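PDB 1A78: galectin-1 from Bufo arenarum, which binds beta-galactosides as a homodimeric lectin, probably recognises a range of complex carbohydrates, and may regulate apoptosis and cell differentiation. Local coordinates for residues 42-47 with 88-93; 71-76 with 105-110; 95-100 with 109-114. All blocks are in the same frame, centred on the assembly; numbering follows the deposited sequence.

Contact 1: 42-47 with 88-93. With YIO (1-thio-beta-D-galactopyranose), chain C.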
loop_
_atom_site.group_PDB
_atom_site.type_symbol
_atom_site.label_atom_id
_atom_site.label_comp_id
_atom_site.label_asym_id
_atom_site.label_seq_id
_atom_site.Cartn_x
_atom_site.Cartn_y
_atom_site.Cartn_z
ATOM N N PHE A 42 11.676 -13.688 1.624
ATOM C CA PHE A 42 12.015 -12.281 1.817
ATOM C C PHE A 42 13.399 -12.022 1.266
ATOM O O PHE A 42 14.302 -12.812 1.458
ATOM C CB PHE A 42 12.031 -11.912 3.297
ATOM C CG PHE A 42 10.701 -12.059 3.988
ATOM C CD1 PHE A 42 9.496 -11.944 3.272
ATOM C CD2 PHE A 42 10.644 -12.259 5.364
ATOM C CE1 PHE A 42 8.263 -12.020 3.919
ATOM C CE2 PHE A 42 9.407 -12.337 6.028
ATOM C CZ PHE A 42 8.220 -12.215 5.302
ATOM N N LEU A 43 13.534 -10.968 0.477
ATOM C CA LEU A 43 14.833 -10.575 -0.047
ATOM C C LEU A 43 15.432 -9.836 1.147
ATOM O O LEU A 43 16.605 -9.985 1.436
ATOM C CB LEU A 43 14.665 -9.628 -1.235
ATOM C CG LEU A 43 15.592 -9.799 -2.438
ATOM C CD1 LEU A 43 15.500 -11.223 -3.013
ATOM C CD2 LEU A 43 15.207 -8.767 -3.502
ATOM N N LEU A 44 14.579 -9.140 1.897
ATOM C CA LEU A 44 14.976 -8.407 3.076
ATOM C C LEU A 44 13.926 -8.426 4.170
ATOM O O LEU A 44 12.783 -8.066 3.918
ATOM C CB LEU A 44 15.248 -6.916 2.755
ATOM C CG LEU A 44 15.484 -5.971 3.980
ATOM C CD1 LEU A 44 16.724 -6.409 4.796
ATOM C CD2 LEU A 44 15.679 -4.536 3.559
ATOM N N HIS A 45 14.315 -8.888 5.361
ATOM C CA HIS A 45 13.481 -8.852 6.567
ATOM C C HIS A 45 14.255 -7.868 7.469
ATOM O O HIS A 45 15.376 -8.163 7.919
ATOM C CB HIS A 45 13.365 -10.218 7.260
ATOM C CG HIS A 45 12.822 -10.151 8.666
ATOM N ND1 HIS A 45 11.471 -10.097 8.952
ATOM C CD2 HIS A 45 13.451 -10.155 9.868
ATOM C CE1 HIS A 45 11.289 -10.066 10.262
ATOM N NE2 HIS A 45 12.473 -10.101 10.843
ATOM N N PHE A 46 13.673 -6.684 7.643
ATOM C CA PHE A 46 14.229 -5.593 8.431
ATOM C C PHE A 46 13.526 -5.589 9.788
ATOM O O PHE A 46 12.405 -5.118 9.903
ATOM C CB PHE A 46 13.967 -4.297 7.666
ATOM C CG PHE A 46 14.359 -3.068 8.395
ATOM C CD1 PHE A 46 13.469 -2.452 9.261
ATOM C CD2 PHE A 46 15.624 -2.536 8.233
ATOM C CE1 PHE A 46 13.838 -1.329 9.961
ATOM C CE2 PHE A 46 16.009 -1.401 8.929
ATOM C CZ PHE A 46 15.120 -0.797 9.796
ATOM N N ASN A 47 14.195 -6.063 10.830
ATOM C CA ASN A 47 13.569 -6.152 12.142
ATOM C C ASN A 47 14.225 -5.254 13.214
ATOM O O ASN A 47 15.366 -5.496 13.615
ATOM C CB ASN A 47 13.606 -7.632 12.547
ATOM C CG ASN A 47 12.835 -7.939 13.817
ATOM O OD1 ASN A 47 12.963 -9.042 14.338
ATOM N ND2 ASN A 47 12.005 -7.010 14.300
ATOM N N VAL A 88 11.029 4.902 7.023
ATOM C CA VAL A 88 12.200 4.205 6.488
ATOM C C VAL A 88 12.064 4.137 4.963
ATOM O O VAL A 88 10.951 4.016 4.448
ATOM C CB VAL A 88 12.307 2.713 7.048
ATOM C CG1 VAL A 88 13.698 2.127 6.775
ATOM C CG2 VAL A 88 11.999 2.652 8.539
ATOM N N CYS A 89 13.185 4.168 4.253
ATOM C CA CYS A 89 13.180 4.081 2.807
ATOM C C CYS A 89 14.144 2.990 2.392
ATOM O O CYS A 89 15.174 2.781 3.028
ATOM C CB CYS A 89 13.593 5.402 2.198
ATOM S SG CYS A 89 12.841 6.755 3.060
ATOM N N PHE A 90 13.766 2.266 1.348
ATOM C CA PHE A 90 14.544 1.168 0.823
ATOM C C PHE A 90 14.708 1.416 -0.650
ATOM O O PHE A 90 13.729 1.543 -1.381
ATOM C CB PHE A 90 13.796 -0.165 1.001
ATOM C CG PHE A 90 13.286 -0.385 2.366
ATOM C CD1 PHE A 90 12.055 0.114 2.743
ATOM C CD2 PHE A 90 14.058 -1.064 3.304
ATOM C CE1 PHE A 90 11.591 -0.044 4.050
ATOM C CE2 PHE A 90 13.611 -1.236 4.618
ATOM C CZ PHE A 90 12.382 -0.726 4.996
ATOM N N GLU A 91 15.949 1.408 -1.089
ATOM C CA GLU A 91 16.281 1.629 -2.462
ATOM C C GLU A 91 16.810 0.302 -2.949
ATOM O O GLU A 91 17.673 -0.296 -2.308
ATOM C CB GLU A 91 17.357 2.704 -2.535
ATOM C CG GLU A 91 17.701 3.174 -3.928
ATOM C CD GLU A 91 18.963 4.006 -3.915
ATOM O OE1 GLU A 91 19.041 4.999 -3.146
ATOM O OE2 GLU A 91 19.906 3.630 -4.632
ATOM N N TYR A 92 16.308 -0.153 -4.089
ATOM C CA TYR A 92 16.705 -1.431 -4.649
ATOM C C TYR A 92 17.666 -1.262 -5.800
ATOM O O TYR A 92 17.403 -0.523 -6.739
ATOM C CB TYR A 92 15.452 -2.192 -5.103
ATOM C CG TYR A 92 15.683 -3.515 -5.792
ATOM C CD1 TYR A 92 16.741 -4.356 -5.429
ATOM C CD2 TYR A 92 14.814 -3.952 -6.789
ATOM C CE1 TYR A 92 16.913 -5.593 -6.039
ATOM C CE2 TYR A 92 14.985 -5.194 -7.406
ATOM C CZ TYR A 92 16.027 -6.006 -7.026
ATOM O OH TYR A 92 16.174 -7.240 -7.625
ATOM N N GLN A 93 18.813 -1.912 -5.676
ATOM C CA GLN A 93 19.844 -1.932 -6.694
ATOM C C GLN A 93 20.038 -3.447 -6.921
ATOM O O GLN A 93 19.768 -4.246 -6.027
ATOM C CB GLN A 93 21.098 -1.248 -6.166
ATOM C CG GLN A 93 20.906 0.253 -5.823
ATOM C CD GLN A 93 20.770 1.152 -7.066
ATOM O OE1 GLN A 93 21.289 0.834 -8.132
ATOM N NE2 GLN A 93 20.056 2.261 -6.928
HETATM C C1 YIO C . 14.270 -14.965 14.288
HETATM C C2 YIO C . 12.945 -14.250 14.377
HETATM C C3 YIO C . 12.421 -13.953 12.986
HETATM C C4 YIO C . 13.425 -13.081 12.285
HETATM C C5 YIO C . 14.779 -13.791 12.259
HETATM C C6 YIO C . 15.870 -12.930 11.679
HETATM O O2 YIO C . 12.020 -15.057 15.069
HETATM O O3 YIO C . 11.192 -13.258 13.087
HETATM O O4 YIO C . 13.518 -11.840 12.965
HETATM O O5 YIO C . 15.211 -14.162 13.581
HETATM O O6 YIO C . 16.970 -13.743 11.302
HETATM S S1 YIO C . 14.896 -14.982 15.989
#
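The ring of Phe90 turns its edge toward the face of the Phe46 ring, a T-shaped pair with centroids 5.9 Å apart and planes at 81°. Phe46 CG sits near the plane of the Phe90 ring, 4.3 Å from Phe90 CE2. Two aliphatic groups come in obliquely: Leu44 CD2 at 3.8 Å from Phe90 CD2, and Val88 CG1 at 4.4 Å from Phe46 CZ. This is the core of the galectin beta-sandwich, where strand 41-49 of one sheet faces strand 85-92 of the other. The axes of 44-47 and 88-92 run nearly antiparallel, 11.4 Å apart, so side chains alone join them: phenylalanine is long enough to span the gap, while leucine and valine fill in round the rings. Phe90 CG lies anti to its carbonyl carbon (chi1 -50°), and the ring reaches both Phe46 and Leu44.

A classic beta bulge, Leu43 and Leu44 opposite Leu35, lets two consecutive leucines point toward the second sheet. Leu43 CD2 thereby lies 4.4 Å from Tyr92 CE1, and the Tyr92 hydroxyl is hydrogen-bonded to Leu115 O. Beyond the bulge the strand alternates again, and His45 and Asn47 point outward to the sugar. His45 ND1 is hydrogen-bonded to Asn34 OD1, and His45 NE2 makes a weak hydrogen bond with O4 of the thiogalactose, 2.9 Å long and bent to 123°.

Contact 2: 71-76 with 105-110. With GAL (beta-D-galactopyranose), chain B; YIO (1-thio-beta-D-galactopyranose), chain C.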
loop_
_atom_site.group_PDB
_atom_site.type_symbol
_atom_site.label_atom_id
_atom_site.label_comp_id
_atom_site.label_asym_id
_atom_site.label_seq_id
_atom_site.Cartn_x
_atom_site.Cartn_y
_atom_site.Cartn_z
ATOM N N SER A 71 21.677 -15.845 6.718
ATOM C CA SER A 71 22.587 -15.283 7.722
ATOM C C SER A 71 22.178 -13.910 8.190
ATOM O O SER A 71 22.112 -12.979 7.393
ATOM C CB SER A 71 24.011 -15.190 7.176
ATOM O OG SER A 71 24.352 -16.374 6.481
ATOM N N GLU A 72 21.969 -13.760 9.487
ATOM C CA GLU A 72 21.572 -12.473 10.027
ATOM C C GLU A 72 22.721 -11.482 9.891
ATOM O O GLU A 72 23.892 -11.875 9.843
ATOM C CB GLU A 72 21.194 -12.577 11.509
ATOM C CG GLU A 72 20.005 -13.479 11.833
ATOM C CD GLU A 72 19.474 -13.259 13.248
ATOM O OE1 GLU A 72 20.215 -12.710 14.073
ATOM O OE2 GLU A 72 18.316 -13.604 13.549
ATOM N N GLN A 73 22.364 -10.206 9.777
ATOM C CA GLN A 73 23.307 -9.103 9.694
ATOM C C GLN A 73 22.751 -8.153 10.730
ATOM O O GLN A 73 21.648 -7.638 10.559
ATOM C CB GLN A 73 23.301 -8.430 8.318
ATOM C CG GLN A 73 24.012 -7.065 8.323
ATOM C CD GLN A 73 24.136 -6.428 6.942
ATOM O OE1 GLN A 73 24.569 -7.073 5.989
ATOM N NE2 GLN A 73 23.760 -5.151 6.835
ATOM N N ARG A 74 23.444 -7.994 11.847
ATOM C CA ARG A 74 22.961 -7.095 12.881
ATOM C C ARG A 74 23.538 -5.701 12.677
ATOM O O ARG A 74 24.530 -5.552 11.972
ATOM C CB ARG A 74 23.327 -7.623 14.269
ATOM C CG ARG A 74 22.487 -8.800 14.714
ATOM C CD ARG A 74 22.458 -8.920 16.237
ATOM N NE ARG A 74 21.411 -9.828 16.708
ATOM C CZ ARG A 74 21.259 -11.081 16.290
ATOM N NH1 ARG A 74 22.098 -11.593 15.400
ATOM N NH2 ARG A 74 20.211 -11.794 16.687
ATOM N N GLU A 75 22.914 -4.691 13.274
ATOM C CA GLU A 75 23.381 -3.318 13.162
ATOM C C GLU A 75 23.089 -2.639 14.475
ATOM O O GLU A 75 22.087 -2.929 15.120
ATOM C CB GLU A 75 22.689 -2.567 12.030
ATOM C CG GLU A 75 23.662 -1.899 11.079
ATOM C CD GLU A 75 24.181 -2.850 10.019
ATOM O OE1 GLU A 75 23.444 -3.782 9.656
ATOM O OE2 GLU A 75 25.312 -2.671 9.520
ATOM N N GLU A 76 23.958 -1.711 14.857
ATOM C CA GLU A 76 23.833 -1.001 16.132
ATOM C C GLU A 76 23.103 0.353 16.119
ATOM O O GLU A 76 22.697 0.838 17.169
ATOM C CB GLU A 76 25.222 -0.847 16.762
ATOM C CG GLU A 76 26.064 -2.152 16.810
ATOM C CD GLU A 76 25.429 -3.246 17.666
ATOM O OE1 GLU A 76 24.863 -2.897 18.728
ATOM O OE2 GLU A 76 25.499 -4.443 17.276
ATOM N N ASP A 105 20.830 8.545 8.640
ATOM C CA ASP A 105 21.541 7.272 8.717
ATOM C C ASP A 105 21.212 6.367 7.554
ATOM O O ASP A 105 20.084 6.361 7.064
ATOM C CB ASP A 105 21.186 6.537 9.996
ATOM C CG ASP A 105 21.859 7.121 11.196
ATOM O OD1 ASP A 105 23.116 7.138 11.204
ATOM O OD2 ASP A 105 21.126 7.561 12.116
ATOM N N GLN A 106 22.156 5.499 7.215
ATOM C CA GLN A 106 21.978 4.599 6.097
ATOM C C GLN A 106 22.940 3.400 6.146
ATOM O O GLN A 106 24.025 3.485 6.716
ATOM C CB GLN A 106 22.206 5.421 4.824
ATOM C CG GLN A 106 22.307 4.662 3.525
ATOM C CD GLN A 106 22.770 5.554 2.385
ATOM O OE1 GLN A 106 22.089 6.519 2.018
ATOM N NE2 GLN A 106 23.937 5.239 1.822
ATOM N N PHE A 107 22.506 2.262 5.612
ATOM C CA PHE A 107 23.355 1.075 5.519
ATOM C C PHE A 107 22.789 0.185 4.427
ATOM O O PHE A 107 21.700 0.434 3.938
ATOM C CB PHE A 107 23.476 0.349 6.864
ATOM C CG PHE A 107 22.221 -0.317 7.332
ATOM C CD1 PHE A 107 21.928 -1.630 6.952
ATOM C CD2 PHE A 107 21.363 0.339 8.207
ATOM C CE1 PHE A 107 20.803 -2.268 7.445
ATOM C CE2 PHE A 107 20.230 -0.297 8.706
ATOM C CZ PHE A 107 19.949 -1.595 8.329
ATOM N N SER A 108 23.529 -0.807 3.981
ATOM C CA SER A 108 22.984 -1.650 2.943
ATOM C C SER A 108 22.945 -3.108 3.388
ATOM O O SER A 108 23.510 -3.445 4.438
ATOM C CB SER A 108 23.781 -1.481 1.650
ATOM O OG SER A 108 25.033 -2.126 1.722
ATOM N N PHE A 109 22.194 -3.930 2.636
ATOM C CA PHE A 109 22.048 -5.371 2.854
ATOM C C PHE A 109 22.248 -5.983 1.481
ATOM O O PHE A 109 21.836 -5.399 0.493
ATOM C CB PHE A 109 20.663 -5.708 3.380
ATOM C CG PHE A 109 20.489 -7.174 3.744
ATOM C CD1 PHE A 109 21.055 -7.688 4.916
ATOM C CD2 PHE A 109 19.757 -8.039 2.915
ATOM C CE1 PHE A 109 20.898 -9.029 5.253
ATOM C CE2 PHE A 109 19.589 -9.385 3.245
ATOM C CZ PHE A 109 20.157 -9.883 4.409
ATOM N N PRO A 110 22.936 -7.134 1.382
ATOM C CA PRO A 110 23.143 -7.735 0.064
ATOM C C PRO A 110 21.897 -8.434 -0.519
ATOM O O PRO A 110 21.065 -8.991 0.219
ATOM C CB PRO A 110 24.259 -8.740 0.335
ATOM C CG PRO A 110 23.913 -9.222 1.682
ATOM C CD PRO A 110 23.596 -7.944 2.421
HETATM C C1 GAL B . 16.485 -15.826 15.678
HETATM C C2 GAL B . 17.619 -15.075 16.398
HETATM C C3 GAL B . 18.976 -15.705 16.064
HETATM C C4 GAL B . 18.948 -17.207 16.380
HETATM C C5 GAL B . 17.808 -17.846 15.618
HETATM C C6 GAL B . 17.729 -19.316 15.950
HETATM O O2 GAL B . 17.635 -13.708 16.023
HETATM O O3 GAL B . 19.992 -15.066 16.823
HETATM O O4 GAL B . 18.731 -17.415 17.773
HETATM O O5 GAL B . 16.548 -17.229 16.018
HETATM O O6 GAL B . 16.498 -19.862 15.530
HETATM C C1 YIO C . 14.270 -14.965 14.288
HETATM C C2 YIO C . 12.945 -14.250 14.377
HETATM C C3 YIO C . 12.421 -13.953 12.986
HETATM C C4 YIO C . 13.425 -13.081 12.285
HETATM C C5 YIO C . 14.779 -13.791 12.259
HETATM C C6 YIO C . 15.870 -12.930 11.679
HETATM O O2 YIO C . 12.020 -15.057 15.069
HETATM O O3 YIO C . 11.192 -13.258 13.087
HETATM O O4 YIO C . 13.518 -11.840 12.965
HETATM O O5 YIO C . 15.211 -14.162 13.581
HETATM O O6 YIO C . 16.970 -13.743 11.302
HETATM S S1 YIO C . 14.896 -14.982 15.989
#
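Gln73 meets Phe109, Ser108 and Phe107 through its CB and its amide. Its CB lies in the plane of the Phe109 ring, at the edge, 3.9 Å from Phe109 CE1. A chi1 of 165° sets CG anti to the backbone N, and an extended chi2 carries CD on toward 105-110. There Gln73 OE1 approaches Phe109 CD1 at 3.7 Å and also touches Pro110 CD. Gln73 NE2 does the polar work. It donates a nearly straight bond of 3.0 Å (163°) to Ser108 O, lying in the carbonyl plane, and a second of 3.2 Å to the syn side of Glu75 OE1. Both acceptors are near the plane of the amide, as its two N-H bonds require, and together they fix its rotation.

Here the edge strands of the two sheets of the galectin sandwich meet: 68-75 is the outermost strand of the six-stranded sheet and 106-110 that of the five-stranded one. A glutamine suits such a border, since its CB packs at the edge of a ring while its amide serves a backbone carbonyl. Glu75 also combines two roles: its CG stands 4.2 Å from the centroid of the Phe107 ring in a CH-pi contact, with the carboxylate stacked over the same face, the planes 16° apart, while OE1 accepts from Gln73.

The alternate residues point to the sugar. Glu72 OE2 accepts two hydroxyls, O2 of the galactose and O6 of the thiogalactose, each at 2.6 Å. Glu72 OE1 forms a salt bridge with Arg74 NH1, which would favour the charged carboxylate; Arg74 NH2 in turn donates to the galactose O3 and pairs with Asp55.

Contact 3: 95-100 with 109-114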
loop_
_atom_site.group_PDB
_atom_site.type_symbol
_atom_site.label_atom_id
_atom_site.label_comp_id
_atom_site.label_asym_id
_atom_site.label_seq_id
_atom_site.Cartn_x
_atom_site.Cartn_y
_atom_site.Cartn_z
ATOM N N GLN A 95 22.385 -5.416 -6.746
ATOM C CA GLN A 95 23.374 -6.071 -5.910
ATOM C C GLN A 95 23.149 -5.907 -4.421
ATOM O O GLN A 95 23.559 -6.765 -3.638
ATOM C CB GLN A 95 24.770 -5.562 -6.289
ATOM C CG GLN A 95 24.820 -4.038 -6.524
ATOM C CD GLN A 95 26.234 -3.523 -6.778
ATOM O OE1 GLN A 95 26.627 -2.461 -6.264
ATOM N NE2 GLN A 95 27.012 -4.272 -7.567
ATOM N N LYS A 96 22.471 -4.835 -4.035
ATOM C CA LYS A 96 22.225 -4.557 -2.629
ATOM C C LYS A 96 20.999 -3.655 -2.479
ATOM O O LYS A 96 20.587 -2.984 -3.427
ATOM C CB LYS A 96 23.433 -3.826 -2.035
ATOM C CG LYS A 96 23.530 -2.375 -2.521
ATOM C CD LYS A 96 24.743 -1.620 -2.005
ATOM C CE LYS A 96 25.996 -2.023 -2.733
ATOM N NZ LYS A 96 27.068 -0.999 -2.532
ATOM N N ILE A 97 20.463 -3.596 -1.269
ATOM C CA ILE A 97 19.320 -2.759 -0.976
ATOM C C ILE A 97 19.850 -1.752 0.008
ATOM O O ILE A 97 20.519 -2.124 0.962
ATOM C CB ILE A 97 18.169 -3.564 -0.337
ATOM C CG1 ILE A 97 17.582 -4.521 -1.386
ATOM C CG2 ILE A 97 17.121 -2.615 0.241
ATOM C CD1 ILE A 97 16.553 -5.520 -0.878
ATOM N N ILE A 98 19.643 -0.474 -0.264
ATOM C CA ILE A 98 20.111 0.572 0.623
ATOM C C ILE A 98 18.953 1.000 1.518
ATOM O O ILE A 98 17.861 1.270 1.017
ATOM C CB ILE A 98 20.665 1.753 -0.199
ATOM C CG1 ILE A 98 21.906 1.280 -0.959
ATOM C CG2 ILE A 98 20.972 2.955 0.699
ATOM C CD1 ILE A 98 22.137 1.943 -2.324
ATOM N N ILE A 99 19.175 0.993 2.835
ATOM C CA ILE A 99 18.164 1.387 3.812
ATOM C C ILE A 99 18.563 2.754 4.401
ATOM O O ILE A 99 19.694 2.917 4.863
ATOM C CB ILE A 99 18.046 0.348 4.969
ATOM C CG1 ILE A 99 17.736 -1.062 4.429
ATOM C CG2 ILE A 99 16.937 0.764 5.935
ATOM C CD1 ILE A 99 18.931 -1.917 4.089
ATOM N N LYS A 100 17.646 3.727 4.387
ATOM C CA LYS A 100 17.937 5.056 4.904
ATOM C C LYS A 100 16.883 5.457 5.909
ATOM O O LYS A 100 15.698 5.166 5.737
ATOM C CB LYS A 100 18.022 6.086 3.776
ATOM C CG LYS A 100 18.224 5.481 2.391
ATOM C CD LYS A 100 18.925 6.435 1.424
ATOM C CE LYS A 100 18.965 5.865 -0.015
ATOM N NZ LYS A 100 19.698 6.747 -1.013
ATOM N N PHE A 109 22.194 -3.930 2.636
ATOM C CA PHE A 109 22.048 -5.371 2.854
ATOM C C PHE A 109 22.248 -5.983 1.481
ATOM O O PHE A 109 21.836 -5.399 0.493
ATOM C CB PHE A 109 20.663 -5.708 3.380
ATOM C CG PHE A 109 20.489 -7.174 3.744
ATOM C CD1 PHE A 109 21.055 -7.688 4.916
ATOM C CD2 PHE A 109 19.757 -8.039 2.915
ATOM C CE1 PHE A 109 20.898 -9.029 5.253
ATOM C CE2 PHE A 109 19.589 -9.385 3.245
ATOM C CZ PHE A 109 20.157 -9.883 4.409
ATOM N N PRO A 110 22.936 -7.134 1.382
ATOM C CA PRO A 110 23.143 -7.735 0.064
ATOM C C PRO A 110 21.897 -8.434 -0.519
ATOM O O PRO A 110 21.065 -8.991 0.219
ATOM C CB PRO A 110 24.259 -8.740 0.335
ATOM C CG PRO A 110 23.913 -9.222 1.682
ATOM C CD PRO A 110 23.596 -7.944 2.421
ATOM N N VAL A 111 21.772 -8.375 -1.839
ATOM C CA VAL A 111 20.679 -9.014 -2.535
ATOM C C VAL A 111 21.149 -10.433 -2.813
ATOM O O VAL A 111 21.964 -10.662 -3.704
ATOM C CB VAL A 111 20.350 -8.271 -3.838
ATOM C CG1 VAL A 111 19.499 -9.148 -4.747
ATOM C CG2 VAL A 111 19.601 -6.999 -3.501
ATOM N N ARG A 112 20.641 -11.386 -2.039
ATOM C CA ARG A 112 21.048 -12.780 -2.180
ATOM C C ARG A 112 20.360 -13.476 -3.349
ATOM O O ARG A 112 20.746 -14.567 -3.749
ATOM C CB ARG A 112 20.886 -13.502 -0.834
ATOM C CG ARG A 112 21.313 -12.558 0.298
ATOM C CD ARG A 112 21.944 -13.216 1.512
ATOM N NE ARG A 112 21.100 -13.068 2.688
ATOM C CZ ARG A 112 21.527 -12.888 3.936
ATOM N NH1 ARG A 112 22.817 -12.813 4.214
ATOM N NH2 ARG A 112 20.642 -12.841 4.922
ATOM N N LYS A 113 19.421 -12.775 -3.968
ATOM C CA LYS A 113 18.691 -13.290 -5.120
ATOM C C LYS A 113 18.176 -12.111 -5.914
ATOM O O LYS A 113 17.377 -11.326 -5.408
ATOM C CB LYS A 113 17.506 -14.144 -4.671
ATOM C CG LYS A 113 16.683 -14.678 -5.818
ATOM C CD LYS A 113 15.672 -15.671 -5.337
ATOM C CE LYS A 113 14.861 -16.162 -6.513
ATOM N NZ LYS A 113 15.701 -16.791 -7.573
ATOM N N VAL A 114 18.656 -11.952 -7.141
ATOM C CA VAL A 114 18.189 -10.832 -7.943
ATOM C C VAL A 114 16.904 -11.186 -8.679
ATOM O O VAL A 114 16.813 -12.201 -9.375
ATOM C CB VAL A 114 19.238 -10.270 -8.918
ATOM C CG1 VAL A 114 19.230 -8.745 -8.817
ATOM C CG2 VAL A 114 20.612 -10.796 -8.604
#
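Ile97 and Phe109 form the hydrogen-bonded pair of an antiparallel hairpin: Ile97 N donates to Phe109 O at 2.9 Å and Phe109 N to Ile97 O at 3.0 Å. Next to them Lys96 faces Pro110 as a non-hydrogen-bonded pair, their CA atoms 4.3 Å apart. Proline fits this place because the nitrogen of such a pair is turned from the partner strand, and its lack of an N-H costs the hairpin nothing. One residue further, Val111 N gives Gln95 O a bond of 3.0 Å, coming from 47° above the carbonyl plane, as the chain starts to leave the sheet.

Side chains pack beside these bonds. With Val111 CG1 anti to the backbone N (chi1 164°), CG2 stands beside that nitrogen and faces the other strand. There Val111 CG2 lies 3.8 Å from Ile97 CG1, the two side chains crossing at about a right angle, and the same methyl touches Lys96 N. Ile99 CD1 reaches back to Phe109 CB at 4.2 Å. The alternation of the strand sorts residues by face: Ile97, Ile99 and Phe109 point into the sandwich, where Ile97 and Phe109 meet Leu44 of the opposite sheet and Ile99 meets Phe46, while Lys96 and Pro110 lie on the outer face.

Further out, the Phe109 ring has Pro110 CD 3.4 Å above one face, offset toward the rim. The Arg112 side chain is hydrogen-bonded to Ser63 OG of strand 58-65 and to Ser71 O, both on the side of the other sheet.

Every hydrogen bond across the contact is a backbone one, so register depends on main-chain geometry, whereas the apolar side chains of Ile97, Ile99 and Phe109 lie on the face turned into the sandwich.

Contact 1 lies in the core, contact 2 at the surface, and contact 3 between these extremes. The first two join opposite sheets of the sandwich and so rely on side chains, apolar in the middle and mixed with amide and carboxylate at the rim; contact 3 pairs neighbours within one sheet through the main chain. Contacts 2 and 3 share Phe109 and Pro110 on strand 106-110, and Phe109 also packs on Leu44 of contact 1. Strands 85-92 and 96-101 are neighbours, tied by the salt bridge of Glu91 with Lys100. From the outer side of the six-stranded sheet, contacts 1 and 2 both reach the bound thiogalactose, through His45 and Glu72 respectively.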